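Local coordinates for sugar ABC transporter, sugar-binding protein (Streptococcus pneumoniae, PDB 2HEU) that probably captures sugars, perhaps of the raffinose family, outside the cell and hands them to a membrane ABC transporter for uptake, at residues Arg39-Glu44 and Val312-Arg317; Pro72-Ile77 and Leu294-Ser299. All blocks are in the same frame, centred on the assembly; numbering follows the deposited sequence. Where two conformers were deposited one is given.

How the interactions relate
Helix 31-44 carries the first half of interaction 1, and soon after it the chain lays down residues 72-77, the first half of interaction 2. A long excursion follows, 216 residues, before residues 294-299 return to pair with 72-77 and close that loop. The chain then runs straight on into helix 305-315, whose last turn and the residues just after it meet 39-44 and close the larger loop, so interaction 2 nests inside interaction 1. The two touch: Val-312 packs on Val-74, Trp-296 and Ile-298, and Met-315 on Trp-296. Together they join the central sheet of one lobe to the helices 31-44 and 305-315.

Interaction 1 (Arg39-Glu44 and Val312-Arg317); sequences RDFEKE and VEYMTR
Glu-44 OE2 is held by two donors: it takes Arg-317 NH1 on its syn lone pair, 2.8 Å away, and a water that also accepts from Arg-317 NH2. Carboxylate and guanidinium meet tip to tip in a salt bridge, their planes 28° apart. Arg-317 is gripped side-on by Glu-313, with Arg-317 NE 3.0 Å from Glu-313 OE2 and NH2 bonded to OE1. One guanidinium thus serves two carboxylates, which probably eases the repulsion between them and limits its rotation; Arg-104 gives Glu-313 a second cationic partner.

Tyr-314 CD2 lies 3.6 Å above one face of the Arg-317 guanidinium, offset toward its rim. Phe-41 has CG anti to the backbone N (chi1 174°). The edge of its ring meets the tyrosine face, an edge-to-face pair with planes at 62°. Phe-41 CD1 lies 3.7 Å from Tyr-314 CG, and Phe-41 CB adds a CH-pi contact over the same ring, 4.1 Å from its centroid. The hydroxyl is linked by two waters: one, 2.7 Å from Tyr-314 OH, donates to Glu-44 OE1, and the other, 2.9 Å from Tyr-314 OH, donates to Asp-40 OD2.

Asp-40 also forms a salt bridge with Lys-323 of helix 318-328, and Tyr-314 packs on Val-320 of that helix. The Phe-41 side chain joins helix 31-44 to helix 305-315 (Phe-311, Tyr-314) and to strand 48-53 (Ile-48, Val-50).

Interaction 2 (Pro72-Ile77 and Leu294-Ser299); sequences PDVVNI and LAWSIS
Val-75 and Ser-297 face each other as an antiparallel hydrogen-bonded pair, and here two backbone bonds join the strands in both directions. Val-75 N reaches Ser-297 O at 2.8 Å along a nearly straight N-H...O line of 171°, and Ser-297 N returns the bond to Val-75 O at 2.9 Å. The non-hydrogen-bonded pairs on either side, Val-74 with Ile-298 and Asn-76 with Trp-296, bring CA-H groups against carbonyl oxygens; Trp-296 CA lies 3.2 Å from Val-75 O.

On the sheet face of Val-74, Asn-76, Trp-296 and Ile-298 the side chains fit closely. The Val-74 and Trp-296 side chains cross obliquely, with Val-74 CG1, anti to its backbone N (chi1 -177°), 4.0 Å from Trp-296 CE3, while Asn-76 CB sits 4.0 Å from Trp-296 CD1 at the pyrrole end. The other face carries Val-75 and Ser-297; there Ile-77 CG2 comes within 3.4 Å of Ser-297 OG, a hydroxyl bonded to Tyr-120 O and Asn-121 ND2.

Toward the ends the pairing is less regular. Ile-77 N donates to Ala-295 O over a longer 3.1 Å. At the other end Ser-299 N still donates to Asp-73 O, but from 40° above the carbonyl plane. Asp-73 is the one residue here that is partly exposed; its side chain leaves the backbone pointing away from 294-299, and its carboxylate bonds Thr-302 OG1 and Glu-22 N.

The strand order 48-53, 19-24, 74-76, 295-298, 122-123, with 295-298 antiparallel to 74-76, fits the type II periplasmic binding protein lobe. Helix 305-315 covers the Trp-296 and Ile-298 face, and helix 58-67 packs on Val-75 from the other.

Interaction 1 (Arg39-Glu44 and Val312-Arg317)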
ATOM      1  N   ARG A  39     -20.266  -0.199  17.704  1.00 12.73           N
ATOM      2  CA  ARG A  39     -21.378   0.194  18.594  1.00 13.50           C
ATOM      3  C   ARG A  39     -22.388   1.063  17.915  1.00 13.15           C
ATOM      4  O   ARG A  39     -23.582   0.898  18.204  1.00 13.52           O
ATOM      5  CB  ARG A  39     -20.803   0.820  19.846  1.00 14.00           C
ATOM      6  CG  ARG A  39     -20.183  -0.173  20.802  1.00 16.76           C
ATOM      7  CD  ARG A  39     -19.811   0.306  22.178  1.00 18.32           C
ATOM      8  NE  ARG A  39     -18.729   1.231  22.093  1.00 18.21           N
ATOM      9  CZ  ARG A  39     -17.432   0.850  22.139  1.00 17.82           C
ATOM     10  NH1 ARG A  39     -17.033  -0.417  22.339  1.00 22.69           N
ATOM     11  NH2 ARG A  39     -16.527   1.753  22.064  1.00 19.45           N
ATOM     12  N   ASP A  40     -21.994   1.940  17.014  1.00 12.87           N
ATOM     13  CA  ASP A  40     -22.968   2.662  16.242  1.00 13.06           C
ATOM     14  C   ASP A  40     -23.868   1.711  15.422  1.00 13.14           C
ATOM     15  O   ASP A  40     -25.111   1.877  15.363  1.00 13.29           O
ATOM     16  CB  ASP A  40     -22.301   3.646  15.274  1.00 13.61           C
ATOM     17  CG  ASP A  40     -21.484   4.751  15.958  1.00 15.58           C
ATOM     18  OD1 ASP A  40     -21.703   5.046  17.153  1.00 18.53           O
ATOM     19  OD2 ASP A  40     -20.644   5.343  15.248  1.00 15.79           O
ATOM     20  N   PHE A  41     -23.263   0.698  14.809  1.00 13.00           N
ATOM     21  CA  PHE A  41     -24.005  -0.312  14.018  1.00 12.21           C
ATOM     22  C   PHE A  41     -24.987  -1.027  14.904  1.00 11.98           C
ATOM     23  O   PHE A  41     -26.143  -1.296  14.552  1.00 13.27           O
ATOM     24  CB  PHE A  41     -22.995  -1.248  13.384  1.00 12.40           C
ATOM     25  CG  PHE A  41     -23.644  -2.402  12.680  1.00 12.01           C
ATOM     26  CD1 PHE A  41     -24.180  -2.307  11.461  1.00 13.29           C
ATOM     27  CD2 PHE A  41     -23.649  -3.649  13.311  1.00 12.72           C
ATOM     28  CE1 PHE A  41     -24.760  -3.356  10.816  1.00 14.26           C
ATOM     29  CE2 PHE A  41     -24.169  -4.745  12.629  1.00 13.11           C
ATOM     30  CZ  PHE A  41     -24.750  -4.630  11.410  1.00 13.69           C
ATOM     31  N   GLU A  42     -24.505  -1.434  16.104  1.00 13.07           N
ATOM     32  CA  GLU A  42     -25.357  -2.154  17.087  1.00 12.01           C
ATOM     33  C   GLU A  42     -26.478  -1.331  17.597  1.00 12.77           C
ATOM     34  O   GLU A  42     -27.546  -1.860  17.919  1.00 15.45           O
ATOM     35  CB  GLU A  42     -24.480  -2.615  18.187  1.00 12.53           C
ATOM     36  CG  GLU A  42     -23.530  -3.795  17.844  1.00 12.74           C
ATOM     37  CD  GLU A  42     -22.563  -4.200  18.910  1.00 12.84           C
ATOM     38  OE1 GLU A  42     -22.268  -3.413  19.848  1.00 16.73           O
ATOM     39  OE2 GLU A  42     -22.023  -5.320  18.859  1.00 15.57           O
ATOM     40  N   LYS A  43     -26.317  -0.039  17.732  1.00 13.05           N
ATOM     41  CA  LYS A  43     -27.420   0.834  18.141  0.50 13.45           C
ATOM     42  C   LYS A  43     -28.500   0.909  17.068  1.00 14.03           C
ATOM     43  O   LYS A  43     -29.689   0.900  17.364  1.00 14.44           O
ATOM     44  CB  LYS A  43     -26.892   2.214  18.530  0.50 14.09           C
ATOM     45  CG  LYS A  43     -28.014   3.158  18.828  0.50 15.73           C
ATOM     46  CD  LYS A  43     -27.600   4.645  18.988  0.50 18.92           C
ATOM     47  CE  LYS A  43     -26.724   4.838  20.190  0.50 20.84           C
ATOM     48  NZ  LYS A  43     -26.663   6.205  20.751  0.50 25.14           N
ATOM     49  N   GLU A  44     -28.079   0.918  15.787  1.00 13.06           N
ATOM     50  CA  GLU A  44     -29.011   0.903  14.653  1.00 13.94           C
ATOM     51  C   GLU A  44     -29.715  -0.446  14.547  1.00 13.58           C
ATOM     52  O   GLU A  44     -30.819  -0.518  14.014  1.00 16.35           O
ATOM     53  CB  GLU A  44     -28.295   1.323  13.389  1.00 14.48           C
ATOM     54  CG  GLU A  44     -29.150   1.350  12.172  1.00 16.36           C
ATOM     55  CD  GLU A  44     -28.509   2.263  11.097  1.00 17.17           C
ATOM     56  OE1 GLU A  44     -28.139   3.429  11.367  1.00 23.91           O
ATOM     57  OE2 GLU A  44     -28.469   1.815  10.004  1.00 18.14           O
ATOM     58  N   VAL A 312     -21.005  -5.033   6.488  1.00 10.92           N
ATOM     59  CA  VAL A 312     -20.196  -4.534   5.369  1.00 11.54           C
ATOM     60  C   VAL A 312     -20.876  -3.281   4.745  1.00 11.62           C
ATOM     61  O   VAL A 312     -20.222  -2.254   4.504  1.00 12.52           O
ATOM     62  CB  VAL A 312     -19.969  -5.597   4.358  1.00 11.78           C
ATOM     63  CG1 VAL A 312     -19.201  -5.068   3.124  1.00 12.88           C
ATOM     64  CG2 VAL A 312     -19.169  -6.786   4.977  1.00 11.84           C
ATOM     65  N   GLU A 313     -22.198  -3.370   4.510  1.00 12.13           N
ATOM     66  CA  GLU A 313     -22.907  -2.241   3.916  1.00 12.44           C
ATOM     67  C   GLU A 313     -22.762  -1.003   4.782  1.00 12.76           C
ATOM     68  O   GLU A 313     -22.589   0.098   4.261  1.00 12.93           O
ATOM     69  CB  GLU A 313     -24.373  -2.617   3.701  1.00 14.01           C
ATOM     70  CG  GLU A 313     -25.133  -1.508   2.998  1.00 14.88           C
ATOM     71  CD  GLU A 313     -25.794  -0.516   3.882  1.00 16.27           C
ATOM     72  OE1 GLU A 313     -26.436  -0.942   4.880  1.00 18.81           O
ATOM     73  OE2 GLU A 313     -25.813   0.675   3.514  1.00 15.91           O
ATOM     74  N   TYR A 314     -22.885  -1.136   6.083  1.00 12.34           N
ATOM     75  CA  TYR A 314     -22.825  -0.031   6.960  1.00 12.04           C
ATOM     76  C   TYR A 314     -21.509   0.749   6.764  1.00 12.15           C
ATOM     77  O   TYR A 314     -21.523   1.995   6.699  1.00 12.75           O
ATOM     78  CB  TYR A 314     -22.925  -0.514   8.462  1.00 13.44           C
ATOM     79  CG  TYR A 314     -23.053   0.560   9.447  1.00 12.37           C
ATOM     80  CD1 TYR A 314     -22.079   0.857  10.363  1.00 12.54           C
ATOM     81  CD2 TYR A 314     -24.222   1.301   9.537  1.00 13.50           C
ATOM     82  CE1 TYR A 314     -22.220   1.801  11.297  1.00 12.66           C
ATOM     83  CE2 TYR A 314     -24.403   2.286  10.505  1.00 13.10           C
ATOM     84  CZ  TYR A 314     -23.391   2.541  11.361  1.00 12.86           C
ATOM     85  OH  TYR A 314     -23.474   3.553  12.292  1.00 15.80           O
ATOM     86  N   MET A 315     -20.393   0.020   6.649  1.00 11.75           N
ATOM     87  CA  MET A 315     -19.108   0.685   6.498  1.00 12.68           C
ATOM     88  C   MET A 315     -18.957   1.397   5.172  1.00 12.36           C
ATOM     89  O   MET A 315     -18.089   2.295   5.047  1.00 15.10           O
ATOM     90  CB  MET A 315     -18.000  -0.349   6.730  1.00 12.43           C
ATOM     91  CG  MET A 315     -16.597   0.252   6.928  1.00 15.19           C
ATOM     92  SD  MET A 315     -16.475   0.882   8.576  1.00 19.49           S
ATOM     93  CE  MET A 315     -16.114   1.803   8.002  1.00 11.43           C
ATOM     94  N   THR A 316     -19.716   1.004   4.140  1.00 12.07           N
ATOM     95  CA  THR A 316     -19.692   1.704   2.855  1.00 13.29           C
ATOM     96  C   THR A 316     -20.449   3.056   2.851  1.00 13.06           C
ATOM     97  O   THR A 316     -20.374   3.772   1.874  1.00 14.31           O
ATOM     98  CB  THR A 316     -20.183   0.849   1.715  1.00 14.60           C
ATOM     99  OG1 THR A 316     -21.642   0.665   1.821  1.00 14.21           O
ATOM    100  CG2 THR A 316     -19.521  -0.499   1.507  1.00 13.18           C
ATOM    101  N   ARG A 317     -21.217   3.319   3.902  1.00 13.36           N
ATOM    102  CA  ARG A 317     -21.954   4.568   3.947  1.00 14.15           C
ATOM    103  C   ARG A 317     -20.979   5.731   4.184  1.00 14.00           C
ATOM    104  O   ARG A 317     -20.089   5.611   5.023  1.00 14.43           O
ATOM    105  CB  ARG A 317     -22.953   4.541   5.103  1.00 14.00           C
ATOM    106  CG  ARG A 317     -24.014   3.499   4.927  1.00 14.21           C
ATOM    107  CD  ARG A 317     -24.927   3.446   6.103  1.00 16.12           C
ATOM    108  NE  ARG A 317     -25.875   2.384   5.980  1.00 16.72           N
ATOM    109  CZ  ARG A 317     -26.881   2.159   6.819  1.00 16.54           C
ATOM    110  NH1 ARG A 317     -27.010   2.979   7.868  1.00 16.69           N
ATOM    111  NH2 ARG A 317     -27.627   1.117   6.674  1.00 15.74           N
TER
HETATM  112  O   HOH W   1     -21.073   5.121  12.518  1.00 17.83           O
HETATM  113  O   HOH W   2     -25.949   4.663  12.534  1.00 19.14           O
HETATM  114  O   HOH W   3     -30.193   0.521   7.856  1.00 35.91           O

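Interaction 2 (Pro72-Ile77 and Leu294-Ser299)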
ATOM      1  N   PRO A  72     -14.083 -16.590   9.948  1.00 14.54           N
ATOM      2  CA  PRO A  72     -14.870 -15.532  10.539  1.00 13.37           C
ATOM      3  C   PRO A  72     -15.946 -15.032   9.588  1.00 12.61           C
ATOM      4  O   PRO A  72     -15.801 -15.052   8.364  1.00 12.74           O
ATOM      5  CB  PRO A  72     -13.850 -14.463  10.800  1.00 13.00           C
ATOM      6  CG  PRO A  72     -12.556 -15.174  10.868  1.00 14.19           C
ATOM      7  CD  PRO A  72     -12.643 -16.279   9.902  1.00 14.58           C
ATOM      8  N   ASP A  73     -17.083 -14.498  10.118  1.00 11.91           N
ATOM      9  CA  ASP A  73     -18.184 -14.041   9.246  1.00 11.49           C
ATOM     10  C   ASP A  73     -17.708 -12.928   8.334  1.00 11.32           C
ATOM     11  O   ASP A  73     -18.067 -12.955   7.159  1.00 11.54           O
ATOM     12  CB  ASP A  73     -19.349 -13.580  10.086  1.00 12.36           C
ATOM     13  CG  ASP A  73     -19.797 -14.688  11.045  1.00 13.69           C
ATOM     14  OD1 ASP A  73     -20.492 -15.580  10.657  1.00 17.15           O
ATOM     15  OD2 ASP A  73     -19.354 -14.650  12.217  1.00 16.83           O
ATOM     16  N   VAL A  74     -17.013 -11.952   8.870  1.00 10.87           N
ATOM     17  CA  VAL A  74     -16.475 -10.845   8.096  1.00 10.24           C
ATOM     18  C   VAL A  74     -15.000 -10.812   8.388  1.00 10.60           C
ATOM     19  O   VAL A  74     -14.591 -10.831   9.537  1.00 11.38           O
ATOM     20  CB  VAL A  74     -17.135  -9.512   8.460  1.00 10.50           C
ATOM     21  CG1 VAL A  74     -16.569  -8.386   7.563  1.00 11.72           C
ATOM     22  CG2 VAL A  74     -18.680  -9.572   8.242  1.00 13.21           C
ATOM     23  N   VAL A  75     -14.182 -10.787   7.317  1.00 10.41           N
ATOM     24  CA  VAL A  75     -12.734 -10.881   7.442  1.00 10.37           C
ATOM     25  C   VAL A  75     -12.063  -9.697   6.823  1.00 10.19           C
ATOM     26  O   VAL A  75     -12.269  -9.395   5.655  1.00 10.42           O
ATOM     27  CB  VAL A  75     -12.237 -12.171   6.708  1.00 12.38           C
ATOM     28  CG1 VAL A  75     -10.732 -12.324   6.850  1.00 14.33           C
ATOM     29  CG2 VAL A  75     -12.943 -13.413   7.294  1.00 15.43           C
ATOM     30  N   ASN A  76     -11.198  -9.054   7.606  1.00  9.74           N
ATOM     31  CA  ASN A  76     -10.245  -8.061   7.018  1.00  9.40           C
ATOM     32  C   ASN A  76      -9.118  -8.929   6.404  1.00  9.85           C
ATOM     33  O   ASN A  76      -8.361  -9.549   7.145  1.00 11.20           O
ATOM     34  CB  ASN A  76      -9.761  -7.139   8.103  1.00  9.59           C
ATOM     35  CG  ASN A  76      -8.747  -6.102   7.688  1.00 10.75           C
ATOM     36  OD1 ASN A  76      -8.571  -5.799   6.433  1.00 12.63           O
ATOM     37  ND2 ASN A  76      -8.123  -5.561   8.610  1.00  9.83           N
ATOM     38  N   ILE A  77      -9.026  -8.932   5.091  1.00 10.19           N
ATOM     39  CA  ILE A  77      -8.006  -9.685   4.350  1.00 10.06           C
ATOM     40  C   ILE A  77      -7.505  -8.760   3.276  1.00 10.09           C
ATOM     41  O   ILE A  77      -8.296  -8.059   2.624  1.00 11.20           O
ATOM     42  CB  ILE A  77      -8.601 -11.017   3.813  1.00 11.15           C
ATOM     43  CG1 ILE A  77      -7.491 -11.791   3.093  1.00 11.95           C
ATOM     44  CG2 ILE A  77      -9.814 -10.818   2.948  1.00 12.51           C
ATOM     45  CD1 ILE A  77      -7.966 -13.232   2.659  1.00 13.98           C
ATOM     46  N   LEU A 294      -7.903  -1.376   4.895  1.00 10.05           N
ATOM     47  CA  LEU A 294      -9.227  -1.784   5.433  1.00 10.00           C
ATOM     48  C   LEU A 294     -10.018  -2.342   4.301  1.00 10.22           C
ATOM     49  O   LEU A 294     -10.414  -1.599   3.378  1.00 10.70           O
ATOM     50  CB  LEU A 294      -9.908  -0.589   6.098  1.00 10.56           C
ATOM     51  CG  LEU A 294     -11.163  -1.041   6.938  1.00 11.71           C
ATOM     52  CD1 LEU A 294     -10.737  -1.682   8.273  1.00 12.88           C
ATOM     53  CD2 LEU A 294     -12.117   0.117   7.152  1.00 11.95           C
ATOM     54  N   ALA A 295     -10.169  -3.659   4.278  1.00  9.42           N
ATOM     55  CA  ALA A 295     -10.617  -4.378   3.075  1.00 10.16           C
ATOM     56  C   ALA A 295     -11.249  -5.645   3.603  1.00  9.77           C
ATOM     57  O   ALA A 295     -10.612  -6.417   4.281  1.00  9.65           O
ATOM     58  CB  ALA A 295      -9.473  -4.658   2.131  1.00 10.67           C
ATOM     59  N   TRP A 296     -12.554  -5.819   3.298  1.00  9.98           N
ATOM     60  CA  TRP A 296     -13.350  -6.888   3.923  1.00  9.51           C
ATOM     61  C   TRP A 296     -13.948  -7.826   2.923  1.00  9.86           C
ATOM     62  O   TRP A 296     -14.444  -7.451   1.860  1.00 10.96           O
ATOM     63  CB  TRP A 296     -14.495  -6.322   4.769  1.00  9.94           C
ATOM     64  CG  TRP A 296     -14.130  -5.470   5.930  1.00  9.36           C
ATOM     65  CD1 TRP A 296     -12.858  -5.244   6.441  1.00  9.37           C
ATOM     66  CD2 TRP A 296     -14.979  -4.665   6.745  1.00  9.98           C
ATOM     67  NE1 TRP A 296     -12.919  -4.396   7.495  1.00  9.76           N
ATOM     68  CE2 TRP A 296     -14.229  -4.047   7.749  1.00  9.76           C
ATOM     69  CE3 TRP A 296     -16.381  -4.493   6.736  1.00 11.03           C
ATOM     70  CZ2 TRP A 296     -14.790  -3.213   8.731  1.00 10.69           C
ATOM     71  CZ3 TRP A 296     -16.922  -3.689   7.715  1.00 11.43           C
ATOM     72  CH2 TRP A 296     -16.139  -3.062   8.683  1.00 11.16           C
ATOM     73  N   SER A 297     -13.964  -9.097   3.343  1.00  9.50           N
ATOM     74  CA  SER A 297     -14.640 -10.203   2.648  1.00 10.90           C
ATOM     75  C   SER A 297     -15.630 -10.894   3.617  1.00 10.28           C
ATOM     76  O   SER A 297     -15.486 -10.726   4.845  1.00 11.48           O
ATOM     77  CB  SER A 297     -13.615 -11.200   2.135  1.00 10.76           C
ATOM     78  OG  SER A 297     -12.750 -10.620   1.165  1.00 11.64           O
ATOM     79  N   ILE A 298     -16.594 -11.586   3.062  1.00 10.93           N
ATOM     80  CA  ILE A 298     -17.626 -12.263   3.871  1.00 10.87           C
ATOM     81  C   ILE A 298     -17.485 -13.725   3.668  1.00 11.18           C
ATOM     82  O   ILE A 298     -17.365 -14.213   2.546  1.00 12.22           O
ATOM     83  CB  ILE A 298     -19.022 -11.790   3.464  1.00 12.17           C
ATOM     84  CG1 ILE A 298     -19.183 -10.271   3.611  1.00 11.61           C
ATOM     85  CG2 ILE A 298     -20.098 -12.549   4.258  1.00 12.55           C
ATOM     86  CD1 ILE A 298     -20.532  -9.775   3.133  1.00 13.48           C
ATOM     87  N   SER A 299     -17.504 -14.514   4.757  1.00 11.77           N
ATOM     88  CA  SER A 299     -17.512 -15.968   4.585  1.00 12.61           C
ATOM     89  C   SER A 299     -18.708 -16.434   3.755  1.00 13.97           C
ATOM     90  O   SER A 299     -19.858 -16.087   4.020  1.00 14.01           O
ATOM     91  CB  SER A 299     -17.619 -16.624   5.965  1.00 13.71           C
ATOM     92  OG  SER A 299     -17.734 -18.032   5.802  1.00 14.98           O
TER